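Local coordinates for SH3 domain-containing protein (PDB 4NQI) that drives membrane remodelling through its N-terminal inverse BAR (I-BAR) domain, thereby controlling osmoregulation, phagocytosis and cytokinesis, and probably binds phosphatidylinositol lipids, at the interface of chains A and B. Numbering follows the deposited sequence. Chains: chain A/B, SH3 domain-containing protein.

Contact 1: the interface of chains A and B. Residues chain A 192, 195-196, 199; chain B 81, 213, 217, 220.
A:Asn196 and B:His220 meet edge to edge in the helical dimer interface of this I-BAR (IRSp53/MIM homology) domain, between helix 160-225 of chain A and helix 152-224 of chain B. The polar link is a hydrogen bond from B:His220 ND1 to the amide oxygen A:Asn196 OD1, 2.9 Å long and nearly straight at 173°. The donor lies on a lone pair in the carbonyl plane, and the oxygen lies in the imidazole plane; amide and ring are thus almost coplanar, 13° apart, and the bond is consistent with a hydrogen on ND1, which it would probably favour. A:Asn196 CG stands anti to the carbonyl carbon (chi1 -76°), turning the amide to the ring. Two CH-pi contacts flank it. Methyl CD2 of A:Leu192 sits over the centre of the B:His220 ring, 3.8 Å from its centroid, covering one face while the amide takes the edge. A:Leu199 sends CD2 over the centre of the B:Phe213 ring, 3.7 Å from its centroid, the two side chains crossing at about a right angle. Apolar contacts add to this: B:Leu217 slides past A:Asn196 in the opposite direction, its CD2 3.6 Å from the amide carbon CG. From helix 72-140, B:Leu81 CD2 touches the A:Phe195 ring at CD2, 4.0 Å away.

Contact 2: the interface of chains A and B. Residues chain A 65-66, 69-70; chain B 26, 30-31, 34.
A:His69 and A:Asn70 leave the 3-10 turn 65-67 in a non-helical stretch, A:Asn70 with extended phi/psi, and face B:Asn26, B:Asn30 and B:Leu34 on the regular helix 15-64 of chain B. The A:His69 imidazole lies flat on the B:Asn30 amide, the planes 8° apart. Amide carbon CG of B:Asn30 is over the ring face but offset toward the rim, 3.3 Å from A:His69 CE1, so the contact is a stack of two flat polar groups. One turn away, B:Asn26 ND2 donates to the side-chain oxygen A:Asn70 OD1 at 3.0 Å. The bond is bent, 140° at the hydrogen, and the donor stands above the acceptor's carbonyl plane; the two amides are turned obliquely against each other. B:Asn26 CG points away from its backbone N (chi1 -163°), which carries the amide toward the turn. A:Asn70 is itself held from behind: its ND2 bonds to the backbone oxygen A:Leu66 O at 3.1 Å, which probably helps set which end of the amide faces chain B. B:Leu34 lies on the other flank, crossing A:Arg65 at about a right angle with CD2 3.5 Å from the guanidinium nitrogen A:Arg65 NH2. Its CB lies 4.0 Å from A:Leu66 CD2. In the I-BAR dimer the site joins the turn between helices 15-64 and 72-140 of chain A to the first long helix of its partner.

Contact 3: the interface of chains A and B. Residues chain A 238, 241; chain B 16, 174, 177-178.
A:Ile238, on the short C-terminal helix 232-241 of this I-BAR domain, packs against B:Ala174, B:Leu177 and B:Arg178 on helix 152-224 of the partner. Its branches divide the tighter part between them. The beta-branch methyl CG2 meets the B:Ala174 methyl CB at 3.8 Å, and the terminal CD1 reaches the same CB at 3.9 Å, so the alanine methyl lies against both methyl groups of the isoleucine. An extended CG1 arm (chi2 -174°) carries CD1 onward to B:Arg178, whose side chain crosses it at about a right angle. Between these, the A:Ile238 and B:Leu177 side chains run past each other in opposite directions, A:Ile238 CG1 4.1 Å from B:Leu177 CD2. A:Ile238 hides 68 Å² against chain B, far more than A:Gln241. The looser side belongs to A:Gln241 and B:Val16, in the first turn of helix 15-64: here CB of the glutamine meets CG2 of the valine at 4.1 Å. Beyond that touch the A:Gln241 chain bends at chi2 (56°). A:Gln241 hides 12 Å² and B:Val16 23 Å². At the opposite margin, the isoleucine methyl A:Ile238 CD1 lies 3.6 Å from the guanidinium nitrogen B:Arg178 NH1.

Contact 1: the interface of chains A and B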
ATOM      1  N   LEU A 192      17.613   4.973 -13.194  1.00 30.65           N
ATOM      2  CA  LEU A 192      16.536   5.824 -12.706  1.00 36.47           C
ATOM      3  C   LEU A 192      15.329   5.797 -13.641  1.00 42.47           C
ATOM      4  O   LEU A 192      14.183   5.748 -13.186  1.00 36.40           O
ATOM      5  CB  LEU A 192      17.038   7.257 -12.527  1.00 38.28           C
ATOM      6  CG  LEU A 192      18.048   7.474 -11.398  1.00 41.02           C
ATOM      7  CD1 LEU A 192      18.588   8.897 -11.418  1.00 37.70           C
ATOM      8  CD2 LEU A 192      17.415   7.170 -10.046  1.00 41.95           C
ATOM      9  N   PHE A 195      13.466   2.598 -13.037  1.00 40.22           N
ATOM     10  CA  PHE A 195      12.840   2.580 -11.719  1.00 41.97           C
ATOM     11  C   PHE A 195      11.609   3.489 -11.698  1.00 49.95           C
ATOM     12  O   PHE A 195      10.622   3.194 -11.018  1.00 44.03           O
ATOM     13  CB  PHE A 195      13.837   3.009 -10.639  1.00 39.31           C
ATOM     14  CG  PHE A 195      13.488   2.523  -9.258  1.00 46.11           C
ATOM     15  CD1 PHE A 195      13.910   1.275  -8.822  1.00 52.83           C
ATOM     16  CD2 PHE A 195      12.745   3.314  -8.394  1.00 37.91           C
ATOM     17  CE1 PHE A 195      13.594   0.821  -7.552  1.00 49.92           C
ATOM     18  CE2 PHE A 195      12.425   2.864  -7.119  1.00 36.80           C
ATOM     19  CZ  PHE A 195      12.851   1.616  -6.700  1.00 44.47           C
ATOM     20  N   ASN A 196      11.674   4.586 -12.454  1.00 46.70           N
ATOM     21  CA  ASN A 196      10.579   5.553 -12.526  1.00 45.09           C
ATOM     22  C   ASN A 196       9.236   4.942 -12.916  1.00 48.00           C
ATOM     23  O   ASN A 196       8.185   5.396 -12.456  1.00 43.50           O
ATOM     24  CB  ASN A 196      10.923   6.682 -13.502  1.00 38.73           C
ATOM     25  CG  ASN A 196      11.905   7.679 -12.920  1.00 41.81           C
ATOM     26  OD1 ASN A 196      12.105   7.736 -11.705  1.00 42.56           O
ATOM     27  ND2 ASN A 196      12.517   8.481 -13.787  1.00 42.21           N
ATOM     28  N   LEU A 199       7.568   3.908  -9.799  1.00 42.96           N
ATOM     29  CA  LEU A 199       7.145   5.072  -9.027  1.00 47.08           C
ATOM     30  C   LEU A 199       5.845   5.666  -9.574  1.00 46.56           C
ATOM     31  O   LEU A 199       4.938   6.007  -8.809  1.00 37.07           O
ATOM     32  CB  LEU A 199       8.246   6.133  -9.020  1.00 42.37           C
ATOM     33  CG  LEU A 199       9.596   5.716  -8.435  1.00 45.78           C
ATOM     34  CD1 LEU A 199      10.574   6.884  -8.433  1.00 45.20           C
ATOM     35  CD2 LEU A 199       9.429   5.161  -7.031  1.00 46.18           C
TER
ATOM     36  N   LEU B  81      16.148   9.102  -3.063  1.00 45.52           N
ATOM     37  CA  LEU B  81      15.217   8.016  -3.356  1.00 38.13           C
ATOM     38  C   LEU B  81      15.152   7.045  -2.179  1.00 38.26           C
ATOM     39  O   LEU B  81      14.070   6.603  -1.788  1.00 34.43           O
ATOM     40  CB  LEU B  81      15.635   7.281  -4.636  1.00 40.65           C
ATOM     41  CG  LEU B  81      14.826   6.042  -5.031  1.00 39.74           C
ATOM     42  CD1 LEU B  81      13.369   6.400  -5.221  1.00 37.86           C
ATOM     43  CD2 LEU B  81      15.376   5.400  -6.298  1.00 33.38           C
ATOM     44  N   PHE B 213       6.993  10.798  -4.008  1.00 35.52           N
ATOM     45  CA  PHE B 213       7.461  10.205  -5.263  1.00 39.20           C
ATOM     46  C   PHE B 213       7.453  11.178  -6.445  1.00 41.77           C
ATOM     47  O   PHE B 213       8.198  10.995  -7.407  1.00 42.26           O
ATOM     48  CB  PHE B 213       6.673   8.928  -5.591  1.00 39.94           C
ATOM     49  CG  PHE B 213       7.138   7.715  -4.826  1.00 38.04           C
ATOM     50  CD1 PHE B 213       8.252   7.785  -3.998  1.00 38.49           C
ATOM     51  CD2 PHE B 213       6.472   6.502  -4.944  1.00 34.10           C
ATOM     52  CE1 PHE B 213       8.688   6.672  -3.299  1.00 39.21           C
ATOM     53  CE2 PHE B 213       6.904   5.385  -4.245  1.00 35.19           C
ATOM     54  CZ  PHE B 213       8.013   5.472  -3.422  1.00 38.57           C
ATOM     55  N   LEU B 217      10.627  11.904  -8.896  1.00 39.17           N
ATOM     56  CA  LEU B 217      10.429  11.914 -10.346  1.00 43.10           C
ATOM     57  C   LEU B 217      10.967  13.196 -10.976  1.00 47.89           C
ATOM     58  O   LEU B 217      11.645  13.155 -12.002  1.00 53.98           O
ATOM     59  CB  LEU B 217       8.950  11.743 -10.695  1.00 37.99           C
ATOM     60  CG  LEU B 217       8.349  10.348 -10.522  1.00 41.67           C
ATOM     61  CD1 LEU B 217       6.865  10.342 -10.864  1.00 40.10           C
ATOM     62  CD2 LEU B 217       9.088   9.335 -11.379  1.00 35.77           C
ATOM     63  N   HIS B 220      14.792  13.002 -10.727  1.00 40.86           N
ATOM     64  CA  HIS B 220      15.312  12.017 -11.674  1.00 42.88           C
ATOM     65  C   HIS B 220      15.231  12.523 -13.111  1.00 48.25           C
ATOM     66  O   HIS B 220      16.167  12.332 -13.892  1.00 51.10           O
ATOM     67  CB  HIS B 220      14.560  10.688 -11.558  1.00 37.06           C
ATOM     68  CG  HIS B 220      14.631  10.065 -10.197  1.00 40.18           C
ATOM     69  ND1 HIS B 220      13.857   8.986  -9.836  1.00 38.72           N
ATOM     70  CD2 HIS B 220      15.380  10.375  -9.113  1.00 35.57           C
ATOM     71  CE1 HIS B 220      14.124   8.656  -8.583  1.00 38.15           C
ATOM     72  NE2 HIS B 220      15.044   9.483  -8.123  1.00 36.50           N
TER

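Contact 2: the interface of chains A and B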
ATOM      1  N   ARG A  65     -18.908 -11.929   2.124  1.00 49.33           N
ATOM      2  CA  ARG A  65     -19.669 -12.994   2.771  1.00 59.06           C
ATOM      3  C   ARG A  65     -20.561 -12.497   3.913  1.00 62.13           C
ATOM      4  O   ARG A  65     -21.426 -13.233   4.390  1.00 60.04           O
ATOM      5  CB  ARG A  65     -18.734 -14.110   3.250  1.00 64.86           C
ATOM      6  CG  ARG A  65     -18.351 -15.102   2.152  1.00 74.68           C
ATOM      7  CD  ARG A  65     -17.343 -16.139   2.638  1.00 81.79           C
ATOM      8  NE  ARG A  65     -17.763 -16.782   3.880  1.00 87.69           N
ATOM      9  CZ  ARG A  65     -18.604 -17.810   3.946  1.00 90.50           C
ATOM     10  NH1 ARG A  65     -19.126 -18.318   2.837  1.00 90.96           N
ATOM     11  NH2 ARG A  65     -18.928 -18.328   5.124  1.00 88.45           N
ATOM     12  N   LEU A  66     -20.354 -11.252   4.343  1.00 63.90           N
ATOM     13  CA  LEU A  66     -21.222 -10.631   5.342  1.00 63.81           C
ATOM     14  C   LEU A  66     -22.585 -10.293   4.737  1.00 59.43           C
ATOM     15  O   LEU A  66     -23.554 -10.069   5.463  1.00 54.70           O
ATOM     16  CB  LEU A  66     -20.587  -9.356   5.910  1.00 61.30           C
ATOM     17  CG  LEU A  66     -19.300  -9.444   6.734  1.00 55.21           C
ATOM     18  CD1 LEU A  66     -18.745  -8.049   7.028  1.00 49.16           C
ATOM     19  CD2 LEU A  66     -19.544 -10.198   8.027  1.00 49.29           C
ATOM     20  N   HIS A  69     -26.132 -12.937   5.096  1.00 70.28           N
ATOM     21  CA  HIS A  69     -27.140 -12.824   6.142  1.00 67.77           C
ATOM     22  C   HIS A  69     -27.481 -11.371   6.464  1.00 63.83           C
ATOM     23  O   HIS A  69     -28.507 -11.092   7.084  1.00 65.43           O
ATOM     24  CB  HIS A  69     -26.668 -13.555   7.398  1.00 69.90           C
ATOM     25  CG  HIS A  69     -26.588 -15.042   7.231  1.00 72.62           C
ATOM     26  ND1 HIS A  69     -25.484 -15.775   7.607  1.00 75.77           N
ATOM     27  CD2 HIS A  69     -27.477 -15.926   6.728  1.00 72.92           C
ATOM     28  CE1 HIS A  69     -25.698 -17.053   7.343  1.00 76.33           C
ATOM     29  NE2 HIS A  69     -26.900 -17.172   6.810  1.00 76.92           N
ATOM     30  N   ASN A  70     -26.621 -10.449   6.043  1.00 59.71           N
ATOM     31  CA  ASN A  70     -26.871  -9.032   6.277  1.00 59.38           C
ATOM     32  C   ASN A  70     -27.107  -8.247   4.989  1.00 63.29           C
ATOM     33  O   ASN A  70     -26.267  -8.243   4.081  1.00 65.38           O
ATOM     34  CB  ASN A  70     -25.737  -8.406   7.092  1.00 58.17           C
ATOM     35  CG  ASN A  70     -25.514  -9.113   8.416  1.00 64.78           C
ATOM     36  OD1 ASN A  70     -26.217  -8.859   9.395  1.00 68.74           O
ATOM     37  ND2 ASN A  70     -24.531 -10.007   8.452  1.00 61.62           N
TER
ATOM     38  N   ASN B  26     -29.694 -14.329  13.784  1.00 63.75           N
ATOM     39  CA  ASN B  26     -28.574 -13.773  13.030  1.00 66.09           C
ATOM     40  C   ASN B  26     -27.413 -13.329  13.925  1.00 69.89           C
ATOM     41  O   ASN B  26     -26.251 -13.601  13.624  1.00 71.79           O
ATOM     42  CB  ASN B  26     -29.044 -12.598  12.166  1.00 61.38           C
ATOM     43  CG  ASN B  26     -28.059 -12.252  11.064  1.00 59.71           C
ATOM     44  OD1 ASN B  26     -27.490 -13.138  10.427  1.00 64.92           O
ATOM     45  ND2 ASN B  26     -27.850 -10.958  10.837  1.00 53.70           N
ATOM     46  N   ASN B  30     -25.505 -16.717  13.140  1.00 65.01           N
ATOM     47  CA  ASN B  30     -24.870 -16.401  11.861  1.00 68.83           C
ATOM     48  C   ASN B  30     -23.710 -15.401  11.929  1.00 65.48           C
ATOM     49  O   ASN B  30     -22.690 -15.585  11.265  1.00 67.50           O
ATOM     50  CB  ASN B  30     -25.917 -15.920  10.848  1.00 71.32           C
ATOM     51  CG  ASN B  30     -26.903 -17.010  10.455  1.00 75.59           C
ATOM     52  OD1 ASN B  30     -26.560 -18.193  10.422  1.00 80.04           O
ATOM     53  ND2 ASN B  30     -28.133 -16.611  10.148  1.00 71.26           N
ATOM     54  N   SER B  31     -23.868 -14.348  12.726  1.00 63.06           N
ATOM     55  CA  SER B  31     -22.898 -13.247  12.757  1.00 61.44           C
ATOM     56  C   SER B  31     -21.519 -13.534  13.381  1.00 64.27           C
ATOM     57  O   SER B  31     -20.501 -13.275  12.735  1.00 59.88           O
ATOM     58  CB  SER B  31     -23.514 -11.975  13.362  1.00 63.18           C
ATOM     59  OG  SER B  31     -24.486 -11.415  12.497  1.00 69.13           O
ATOM     60  N   LEU B  34     -18.914 -15.229  11.054  1.00 60.49           N
ATOM     61  CA  LEU B  34     -18.631 -14.448   9.849  1.00 55.91           C
ATOM     62  C   LEU B  34     -17.730 -13.241  10.116  1.00 54.31           C
ATOM     63  O   LEU B  34     -16.771 -12.999   9.377  1.00 57.38           O
ATOM     64  CB  LEU B  34     -19.931 -14.005   9.166  1.00 59.97           C
ATOM     65  CG  LEU B  34     -20.706 -15.088   8.409  1.00 62.57           C
ATOM     66  CD1 LEU B  34     -21.934 -14.514   7.710  1.00 63.87           C
ATOM     67  CD2 LEU B  34     -19.806 -15.789   7.403  1.00 64.70           C
TER

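Contact 3: the interface of chains A and B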
ATOM      1  N   ILE A 238     -44.758  -2.853  11.801  1.00 64.03           N
ATOM      2  CA  ILE A 238     -45.340  -2.753  13.136  1.00 62.73           C
ATOM      3  C   ILE A 238     -46.779  -2.238  13.059  1.00 63.15           C
ATOM      4  O   ILE A 238     -47.691  -2.831  13.639  1.00 61.47           O
ATOM      5  CB  ILE A 238     -44.511  -1.818  14.050  1.00 57.79           C
ATOM      6  CG1 ILE A 238     -43.154  -2.445  14.386  1.00 56.99           C
ATOM      7  CG2 ILE A 238     -45.271  -1.504  15.327  1.00 54.64           C
ATOM      8  CD1 ILE A 238     -42.346  -1.659  15.405  1.00 53.21           C
ATOM      9  N   GLN A 241     -49.445  -4.596  11.823  1.00 74.19           N
ATOM     10  CA  GLN A 241     -49.825  -5.650  12.758  1.00 74.07           C
ATOM     11  C   GLN A 241     -50.955  -5.197  13.685  1.00 74.48           C
ATOM     12  O   GLN A 241     -51.731  -6.020  14.179  1.00 79.83           O
ATOM     13  CB  GLN A 241     -48.606  -6.105  13.570  1.00 70.66           C
ATOM     14  CG  GLN A 241     -48.853  -7.301  14.488  1.00 72.66           C
ATOM     15  CD  GLN A 241     -49.389  -8.517  13.751  1.00 74.79           C
ATOM     16  OE1 GLN A 241     -49.118  -8.715  12.564  1.00 76.86           O
ATOM     17  NE2 GLN A 241     -50.155  -9.345  14.460  1.00 69.41           N
TER
ATOM     18  N   VAL B  16     -44.031  -9.444  13.125  1.00 62.95           N
ATOM     19  CA  VAL B  16     -43.216  -8.754  14.132  1.00 58.04           C
ATOM     20  C   VAL B  16     -42.347  -9.736  14.920  1.00 61.54           C
ATOM     21  O   VAL B  16     -41.135  -9.548  15.053  1.00 59.17           O
ATOM     22  CB  VAL B  16     -44.090  -7.938  15.114  1.00 56.40           C
ATOM     23  CG1 VAL B  16     -43.301  -7.563  16.363  1.00 54.15           C
ATOM     24  CG2 VAL B  16     -44.647  -6.691  14.439  1.00 55.04           C
ATOM     25  N   ALA B 174     -43.478  -5.351  19.594  1.00 56.46           N
ATOM     26  CA  ALA B 174     -42.981  -4.274  18.741  1.00 59.68           C
ATOM     27  C   ALA B 174     -41.785  -3.555  19.368  1.00 59.01           C
ATOM     28  O   ALA B 174     -40.850  -3.167  18.664  1.00 56.99           O
ATOM     29  CB  ALA B 174     -44.095  -3.288  18.431  1.00 57.11           C
ATOM     30  N   LEU B 177     -38.836  -5.750  18.966  1.00 59.32           N
ATOM     31  CA  LEU B 177     -38.375  -5.752  17.580  1.00 59.13           C
ATOM     32  C   LEU B 177     -37.431  -4.579  17.327  1.00 59.68           C
ATOM     33  O   LEU B 177     -36.359  -4.753  16.742  1.00 57.22           O
ATOM     34  CB  LEU B 177     -39.552  -5.693  16.606  1.00 58.44           C
ATOM     35  CG  LEU B 177     -39.147  -5.571  15.133  1.00 62.29           C
ATOM     36  CD1 LEU B 177     -38.307  -6.764  14.707  1.00 59.26           C
ATOM     37  CD2 LEU B 177     -40.364  -5.424  14.235  1.00 64.39           C
ATOM     38  N   ARG B 178     -37.842  -3.390  17.765  1.00 57.70           N
ATOM     39  CA  ARG B 178     -36.998  -2.202  17.707  1.00 59.92           C
ATOM     40  C   ARG B 178     -35.675  -2.461  18.407  1.00 61.58           C
ATOM     41  O   ARG B 178     -34.606  -2.206  17.851  1.00 62.59           O
ATOM     42  CB  ARG B 178     -37.680  -1.024  18.402  1.00 62.59           C
ATOM     43  CG  ARG B 178     -38.727  -0.300  17.580  1.00 75.95           C
ATOM     44  CD  ARG B 178     -39.097   1.026  18.234  1.00 86.52           C
ATOM     45  NE  ARG B 178     -39.885   1.879  17.349  1.00 92.41           N
ATOM     46  CZ  ARG B 178     -41.204   1.793  17.211  1.00 97.22           C
ATOM     47  NH1 ARG B 178     -41.887   0.887  17.897  1.00 98.33           N
ATOM     48  NH2 ARG B 178     -41.841   2.610  16.383  1.00100.52           N
TER

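Contacts 2 and 3 lie about 22 Å apart between the centres of their C-alpha atoms, whereas contact 1 is about 45 Å from contact 2 and 62 Å from contact 3. Helix 15-64 of chain B serves both contacts 2 and 3, and its helix 152-224 serves contacts 1 and 3. Chain A contributes successively a long helix, an interhelical turn and a C-terminal helix. Because the dimer is two-fold symmetric, each contact recurs with the chains exchanged, spreading the dimer contact along an elongated antiparallel bundle, the shape expected of a membrane-remodelling I-BAR dimer.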